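Local coordinates for tryptophan decarboxylase 1 (Oryza sativa subsp. japonica, PDB 6KHO) that catalyses the pyridoxal 5'-phosphate-dependent decarboxylation of L-tryptophan to tryptamine, and of 5-hydroxy-L-tryptophan to serotonin, as a homodimer, at the interface of chains A and B. Coordinates in Å, arbitrary orientation; residue numbers count along the deposited sequence, not the author numbering. Chains: chain A/B, Tryptophan decarboxylase 1.

The three contacts are patches of the two-fold interface of the homodimer, so each recurs with the chains exchanged. Contacts 1 and 3 are neighbours, their C-alpha centres about 17 Å apart; the C-alpha centre of contact 2 lies about 30 Å from that of contact 1 and 41 Å from that of contact 3. Contacts 2 and 3 both use helix 133-149, by A:Glu137 in one and by B:Met138 and B:Leu141 in the other. In all three, N-terminal elements (helix 27-47, residues 58-63, helix 77-88) lie against the partner chain. Apolar helix packing in contact 1 is complemented by carboxylate-centred, water-assisted links in contacts 2 and 3.

Contact 1: the interface of chains A and B. Residues chain A 37-38, 41, 113, 117; chain B 34, 117-118, 121.
Helix 27-47 of chain A, carrying A:Ala37 and A:Ile41, runs nearly parallel to helix 110-122 of chain B, where B:Leu117 and B:Ala121 face it, while helix 110-122 of chain A points the opposite way on the far side of B:Leu117. The C-alpha atoms of A:Ile41 and B:Ala121 come within 6.6 Å, a spacing that the small alanine side chain is likely to permit. A:Ile41 sets its CG1 arm opposite the carbonyl carbon (chi1 -71°), which brings CG1 to 3.5 Å from the methyl CB of B:Ala121, a snug fit. The end methyl CD1 of A:Ile41 reaches further and rests 3.7 Å from the branch carbon CG of B:Leu117. That leucine fills the middle of the patch with its two methyls divided: CD1 of B:Leu117 lies 3.5 Å from CG2 of A:Ile113, the two side chains crossing at about a right angle, and CD2 turns to the methyl of A:Ala37. B:Ile118 presses its CD1 tip on the same alanine. Beside A:Ile41 and A:Ile113, B:Leu34 and A:Val38 slide past each other in opposite directions, CB of the leucine 3.8 Å from CG2 of the valine, while B:Leu34 CD2 leans on A:Ile113. The pairing of A:Leu117 with its own copy places the patch close to the two-fold axis. There the CD2 methyls of A:Leu117 and B:Leu117 lie 4.1 Å apart.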
loop_
_atom_site.group_PDB
_atom_site.type_symbol
_atom_site.label_atom_id
_atom_site.label_comp_id
_atom_site.label_asym_id
_atom_site.label_seq_id
_atom_site.Cartn_x
_atom_site.Cartn_y
_atom_site.Cartn_z
ATOM N N ALA A 37 -11.008 -18.257 12.329
ATOM C CA ALA A 37 -9.783 -17.471 12.262
ATOM C C ALA A 37 -9.337 -17.009 13.649
ATOM O O ALA A 37 -8.138 -17.020 13.954
ATOM C CB ALA A 37 -9.981 -16.270 11.319
ATOM N N VAL A 38 -10.279 -16.597 14.506
ATOM C CA VAL A 38 -9.901 -16.131 15.840
ATOM C C VAL A 38 -9.343 -17.280 16.669
ATOM O O VAL A 38 -8.369 -17.111 17.416
ATOM C CB VAL A 38 -11.095 -15.457 16.541
ATOM C CG1 VAL A 38 -10.794 -15.216 18.015
ATOM C CG2 VAL A 38 -11.448 -14.135 15.845
ATOM N N ILE A 41 -5.873 -17.840 15.697
ATOM C CA ILE A 41 -4.978 -16.807 16.224
ATOM C C ILE A 41 -4.672 -17.067 17.696
ATOM O O ILE A 41 -3.521 -16.948 18.135
ATOM C CB ILE A 41 -5.578 -15.400 16.010
ATOM C CG1 ILE A 41 -5.562 -15.006 14.531
ATOM C CG2 ILE A 41 -4.811 -14.368 16.806
ATOM C CD1 ILE A 41 -6.521 -13.868 14.211
ATOM N N ILE A 113 -5.279 -5.192 15.646
ATOM C CA ILE A 113 -5.829 -6.279 14.838
ATOM C C ILE A 113 -7.345 -6.145 14.726
ATOM O O ILE A 113 -7.916 -6.317 13.644
ATOM C CB ILE A 113 -5.430 -7.642 15.429
ATOM C CG1 ILE A 113 -3.907 -7.808 15.393
ATOM C CG2 ILE A 113 -6.092 -8.755 14.646
ATOM C CD1 ILE A 113 -3.393 -8.886 16.364
ATOM N N LEU A 117 -9.324 -5.566 11.242
ATOM C CA LEU A 117 -10.404 -6.475 10.863
ATOM C C LEU A 117 -11.680 -5.710 10.529
ATOM O O LEU A 117 -12.338 -5.981 9.515
ATOM C CB LEU A 117 -10.645 -7.477 11.996
ATOM C CG LEU A 117 -11.919 -8.320 12.034
ATOM C CD1 LEU A 117 -12.040 -9.220 10.816
ATOM C CD2 LEU A 117 -11.944 -9.140 13.332
ATOM N N LEU B 34 -11.434 -9.432 19.605
ATOM C CA LEU B 34 -11.759 -9.915 18.270
ATOM C C LEU B 34 -13.206 -10.401 18.199
ATOM O O LEU B 34 -13.887 -10.188 17.187
ATOM C CB LEU B 34 -10.772 -11.011 17.853
ATOM C CG LEU B 34 -9.354 -10.506 17.545
ATOM C CD1 LEU B 34 -8.472 -11.619 16.980
ATOM C CD2 LEU B 34 -9.382 -9.312 16.582
ATOM N N LEU B 117 -7.383 -11.010 8.333
ATOM C CA LEU B 117 -7.290 -11.035 9.789
ATOM C C LEU B 117 -6.134 -11.915 10.250
ATOM O O LEU B 117 -5.403 -11.559 11.179
ATOM C CB LEU B 117 -8.611 -11.541 10.382
ATOM C CG LEU B 117 -8.587 -12.016 11.835
ATOM C CD1 LEU B 117 -8.195 -10.872 12.744
ATOM C CD2 LEU B 117 -9.951 -12.601 12.268
ATOM N N ILE B 118 -5.964 -13.084 9.625
ATOM C CA ILE B 118 -4.883 -13.978 10.023
ATOM C C ILE B 118 -3.539 -13.357 9.663
ATOM O O ILE B 118 -2.581 -13.415 10.443
ATOM C CB ILE B 118 -5.098 -15.364 9.381
ATOM C CG1 ILE B 118 -6.284 -16.057 10.070
ATOM C CG2 ILE B 118 -3.836 -16.240 9.488
ATOM C CD1 ILE B 118 -6.915 -17.154 9.243
ATOM N N ALA B 121 -2.585 -10.862 12.276
ATOM C CA ALA B 121 -2.175 -11.433 13.556
ATOM C C ALA B 121 -0.769 -12.015 13.474
ATOM O O ALA B 121 0.022 -11.867 14.410
ATOM C CB ALA B 121 -3.182 -12.506 14.010
#

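Contact 2: the interface of chains A and B. Residues chain A 129, 137; chain B 58-63.
OE2 of the A:Glu137 carboxylate is gripped from both chains: the backbone N of B:Gly60 donates to it at 2.7 Å, and the indole NE1 of A:Trp129 at 2.8 Å. The indole N-H takes the anti lone pair and points at it almost in its own ring plane, whereas the glycine N-H arrives on the syn side, 30° out of the carboxylate plane. A:Glu137 OE1 accepts from the backbone N of B:Leu62 at 3.0 Å, also on the syn side and 27° out of plane. Water 1 joins OE1 to the backbone N and the side-chain amide NE2 of B:Gln63. Bonded through both oxygens, the carboxylate is held against rotation, and the amides of B:Gly60 and of B:Leu62, the latter opening 3-10 helix 62-64, are likely to stabilise its negative charge. A bend at chi2 (-148°) carries the acid into this nest. Beside it, B:Pro59 lays CG over the six-membered ring of A:Trp129, 4.0 Å from the centroid, in a CH-pi contact offset toward the rim. The tryptophan is both a second-shell prop for A:Glu137 and a platform for the proline. Helix 133-149 and the loop at A:Trp129 of one subunit hold the turn at residues 59-62 of the other, tying the N-terminal region to its dimer partner.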
loop_
_atom_site.group_PDB
_atom_site.type_symbol
_atom_site.label_atom_id
_atom_site.label_comp_id
_atom_site.label_asym_id
_atom_site.label_seq_id
_atom_site.Cartn_x
_atom_site.Cartn_y
_atom_site.Cartn_z
ATOM N N TRP A 129 -12.791 12.623 0.611
ATOM C CA TRP A 129 -13.592 12.783 1.825
ATOM C C TRP A 129 -15.019 12.282 1.609
ATOM O O TRP A 129 -15.542 11.504 2.408
ATOM C CB TRP A 129 -13.573 14.260 2.251
ATOM C CG TRP A 129 -14.446 14.575 3.458
ATOM C CD1 TRP A 129 -14.063 14.577 4.767
ATOM C CD2 TRP A 129 -15.840 14.920 3.450
ATOM N NE1 TRP A 129 -15.142 14.883 5.581
ATOM C CE2 TRP A 129 -16.234 15.117 4.792
ATOM C CE3 TRP A 129 -16.783 15.112 2.433
ATOM C CZ2 TRP A 129 -17.543 15.474 5.153
ATOM C CZ3 TRP A 129 -18.100 15.451 2.795
ATOM C CH2 TRP A 129 -18.458 15.625 4.143
ATOM N N GLU A 137 -11.688 11.798 8.083
ATOM C CA GLU A 137 -11.626 12.599 9.300
ATOM C C GLU A 137 -10.981 11.833 10.448
ATOM O O GLU A 137 -10.305 12.440 11.279
ATOM C CB GLU A 137 -13.028 13.083 9.680
ATOM C CG GLU A 137 -13.615 13.992 8.593
ATOM C CD GLU A 137 -14.553 15.081 9.116
ATOM O OE1 GLU A 137 -14.670 15.269 10.346
ATOM O OE2 GLU A 137 -15.186 15.742 8.270
ATOM N N LYS B 58 -21.361 17.066 7.633
ATOM C CA LYS B 58 -20.577 18.133 7.039
ATOM C C LYS B 58 -19.107 17.969 7.392
ATOM O O LYS B 58 -18.764 17.329 8.391
ATOM C CB LYS B 58 -21.086 19.496 7.530
ATOM C CG LYS B 58 -22.595 19.672 7.363
ATOM C CD LYS B 58 -22.983 21.088 6.942
ATOM C CE LYS B 58 -22.602 22.127 7.989
ATOM N NZ LYS B 58 -22.216 23.427 7.353
ATOM N N PRO B 59 -18.208 18.538 6.588
ATOM C CA PRO B 59 -16.770 18.460 6.905
ATOM C C PRO B 59 -16.460 19.015 8.288
ATOM O O PRO B 59 -16.968 20.061 8.691
ATOM C CB PRO B 59 -16.121 19.300 5.799
ATOM C CG PRO B 59 -17.078 19.158 4.637
ATOM C CD PRO B 59 -18.456 19.133 5.263
ATOM N N GLY B 60 -15.630 18.283 9.029
ATOM C CA GLY B 60 -15.320 18.637 10.395
ATOM C C GLY B 60 -16.237 18.053 11.454
ATOM O O GLY B 60 -16.021 18.329 12.643
ATOM N N TYR B 61 -17.246 17.256 11.074
ATOM C CA TYR B 61 -18.177 16.725 12.073
ATOM C C TYR B 61 -17.456 15.930 13.160
ATOM O O TYR B 61 -17.874 15.963 14.322
ATOM C CB TYR B 61 -19.256 15.854 11.412
ATOM C CG TYR B 61 -18.925 14.366 11.404
ATOM C CD1 TYR B 61 -18.188 13.813 10.362
ATOM C CD2 TYR B 61 -19.335 13.526 12.439
ATOM C CE1 TYR B 61 -17.857 12.469 10.348
ATOM C CE2 TYR B 61 -19.000 12.173 12.442
ATOM C CZ TYR B 61 -18.273 11.653 11.385
ATOM O OH TYR B 61 -17.932 10.321 11.362
ATOM N N LEU B 62 -16.365 15.225 12.819
ATOM C CA LEU B 62 -15.834 14.227 13.749
ATOM C C LEU B 62 -15.140 14.876 14.935
ATOM O O LEU B 62 -15.272 14.402 16.070
ATOM C CB LEU B 62 -14.873 13.262 13.044
ATOM C CG LEU B 62 -14.468 12.045 13.896
ATOM C CD1 LEU B 62 -15.665 11.115 14.204
ATOM C CD2 LEU B 62 -13.366 11.252 13.226
ATOM N N GLN B 63 -14.389 15.951 14.697
ATOM C CA GLN B 63 -13.659 16.593 15.784
ATOM C C GLN B 63 -14.596 17.259 16.785
ATOM O O GLN B 63 -14.179 17.525 17.916
ATOM C CB GLN B 63 -12.656 17.607 15.221
ATOM C CG GLN B 63 -13.282 18.740 14.416
ATOM C CD GLN B 63 -12.259 19.506 13.574
ATOM O OE1 GLN B 63 -11.666 20.485 14.033
ATOM N NE2 GLN B 63 -12.050 19.056 12.338
HETATM O O HOH W 1 -13.066 16.272 12.099
#

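Contact 3: the interface of chains A and B. Residues chain A 66, 80, 83-84; chain B 138, 141, 390, 394.
B:Arg394 reaches across to A:Glu83 and ends in a two-pronged salt bridge. Its CB lies over one face of its own chain's B:Trp390, toward the rim. CG of B:Arg394, anti to the backbone N (chi1 176°), passes 3.9 Å from the hydroxyl OG1 of A:Thr80, and a bend at chi2 (55°) swings the chain toward A:Glu83. B:Arg394 CD lies 3.6 Å from the carboxylate OE1 of A:Glu83. NE of B:Arg394 donates to A:Glu83 OE1 at 2.9 Å, and its NH2 to OE2 at 2.8 Å. Between these nitrogens, CZ of B:Arg394 lies 3.4 Å from OE2 of A:Glu83. The acid lies at the guanidinium's edge, but both nitrogens meet its oxygens from above the carboxylate plane, the two flat groups being turned 41° apart. A leucine in place of B:Arg394 would probably leave the A:Glu83 carboxylate without its charge mate and freer to turn. Water 2 bridges OE1 to the indole NE1 of B:Trp390, whose edge also meets CB of A:Glu83. The indole's other face receives the CE methyl of B:Met138 over its centre. CE of B:Met138 is wedged 3.5 Å from CD1 of A:Leu66, and CD2 of B:Leu141 supports the same leucine methyl at 3.7 Å. The indole is sandwiched within chain B while its rim butts against chain A. Helix 77-88 and the loop residue A:Leu66 cover helices 386-420 and 133-149 of the partner.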
loop_
_atom_site.group_PDB
_atom_site.type_symbol
_atom_site.label_atom_id
_atom_site.label_comp_id
_atom_site.label_asym_id
_atom_site.label_seq_id
_atom_site.Cartn_x
_atom_site.Cartn_y
_atom_site.Cartn_z
ATOM N N LEU A 66 0.325 -27.551 -1.795
ATOM C CA LEU A 66 -0.917 -27.130 -2.419
ATOM C C LEU A 66 -0.815 -27.550 -3.874
ATOM O O LEU A 66 0.137 -28.211 -4.271
ATOM C CB LEU A 66 -1.144 -25.642 -2.166
ATOM C CG LEU A 66 -0.759 -25.290 -0.725
ATOM C CD1 LEU A 66 -0.783 -23.792 -0.481
ATOM C CD2 LEU A 66 -1.650 -26.003 0.278
ATOM N N THR A 80 -9.600 -24.998 4.169
ATOM C CA THR A 80 -8.663 -23.895 3.981
ATOM C C THR A 80 -7.825 -23.670 5.233
ATOM O O THR A 80 -6.601 -23.531 5.157
ATOM C CB THR A 80 -9.436 -22.633 3.609
ATOM O OG1 THR A 80 -10.259 -22.926 2.470
ATOM C CG2 THR A 80 -8.463 -21.486 3.287
ATOM N N GLU A 83 -5.199 -26.457 5.665
ATOM C CA GLU A 83 -4.028 -26.213 4.818
ATOM C C GLU A 83 -3.193 -25.049 5.330
ATOM O O GLU A 83 -1.963 -25.085 5.234
ATOM C CB GLU A 83 -4.466 -25.995 3.367
ATOM C CG GLU A 83 -5.239 -27.223 2.828
ATOM C CD GLU A 83 -5.520 -27.173 1.333
ATOM O OE1 GLU A 83 -5.434 -26.084 0.731
ATOM O OE2 GLU A 83 -5.838 -28.233 0.753
ATOM N N LEU A 84 -3.831 -24.023 5.897
ATOM C CA LEU A 84 -3.080 -22.986 6.594
ATOM C C LEU A 84 -2.182 -23.589 7.671
ATOM O O LEU A 84 -0.986 -23.276 7.754
ATOM C CB LEU A 84 -4.045 -21.972 7.212
ATOM C CG LEU A 84 -3.387 -20.892 8.059
ATOM C CD1 LEU A 84 -2.613 -19.926 7.166
ATOM C CD2 LEU A 84 -4.434 -20.161 8.886
ATOM N N MET B 138 3.450 -18.272 -1.163
ATOM C CA MET B 138 2.005 -18.134 -1.307
ATOM C C MET B 138 1.637 -16.983 -2.236
ATOM O O MET B 138 0.692 -17.095 -3.023
ATOM C CB MET B 138 1.336 -17.939 0.052
ATOM C CG MET B 138 -0.190 -17.877 -0.110
ATOM S SD MET B 138 -1.130 -18.792 1.099
ATOM C CE MET B 138 -0.952 -20.489 0.557
ATOM N N LEU B 141 2.319 -18.283 -5.560
ATOM C CA LEU B 141 1.312 -19.291 -5.892
ATOM C C LEU B 141 -0.019 -18.648 -6.267
ATOM O O LEU B 141 -0.631 -19.000 -7.287
ATOM C CB LEU B 141 1.115 -20.235 -4.708
ATOM C CG LEU B 141 0.150 -21.384 -5.003
ATOM C CD1 LEU B 141 0.764 -22.328 -6.051
ATOM C CD2 LEU B 141 -0.193 -22.137 -3.723
ATOM N N TRP B 390 -5.295 -16.316 -1.892
ATOM C CA TRP B 390 -5.315 -17.774 -1.946
ATOM C C TRP B 390 -6.555 -18.332 -1.251
ATOM O O TRP B 390 -7.195 -19.258 -1.760
ATOM C CB TRP B 390 -4.039 -18.338 -1.316
ATOM C CG TRP B 390 -4.142 -19.824 -1.001
ATOM C CD1 TRP B 390 -4.077 -20.861 -1.895
ATOM C CD2 TRP B 390 -4.334 -20.414 0.287
ATOM N NE1 TRP B 390 -4.211 -22.063 -1.235
ATOM C CE2 TRP B 390 -4.369 -21.817 0.105
ATOM C CE3 TRP B 390 -4.474 -19.896 1.582
ATOM C CZ2 TRP B 390 -4.540 -22.703 1.168
ATOM C CZ3 TRP B 390 -4.640 -20.772 2.637
ATOM C CH2 TRP B 390 -4.680 -22.168 2.424
ATOM N N ARG B 394 -9.074 -20.862 -2.914
ATOM C CA ARG B 394 -9.092 -22.224 -2.367
ATOM C C ARG B 394 -10.450 -22.568 -1.753
ATOM O O ARG B 394 -10.901 -23.717 -1.838
ATOM C CB ARG B 394 -7.975 -22.399 -1.328
ATOM C CG ARG B 394 -7.954 -23.777 -0.596
ATOM C CD ARG B 394 -7.888 -24.970 -1.591
ATOM N NE ARG B 394 -7.733 -26.288 -0.947
ATOM C CZ ARG B 394 -8.545 -27.329 -1.148
ATOM N NH1 ARG B 394 -9.583 -27.223 -1.965
ATOM N NH2 ARG B 394 -8.315 -28.493 -0.535
HETATM O O HOH W 2 -4.621 -24.965 -1.666
#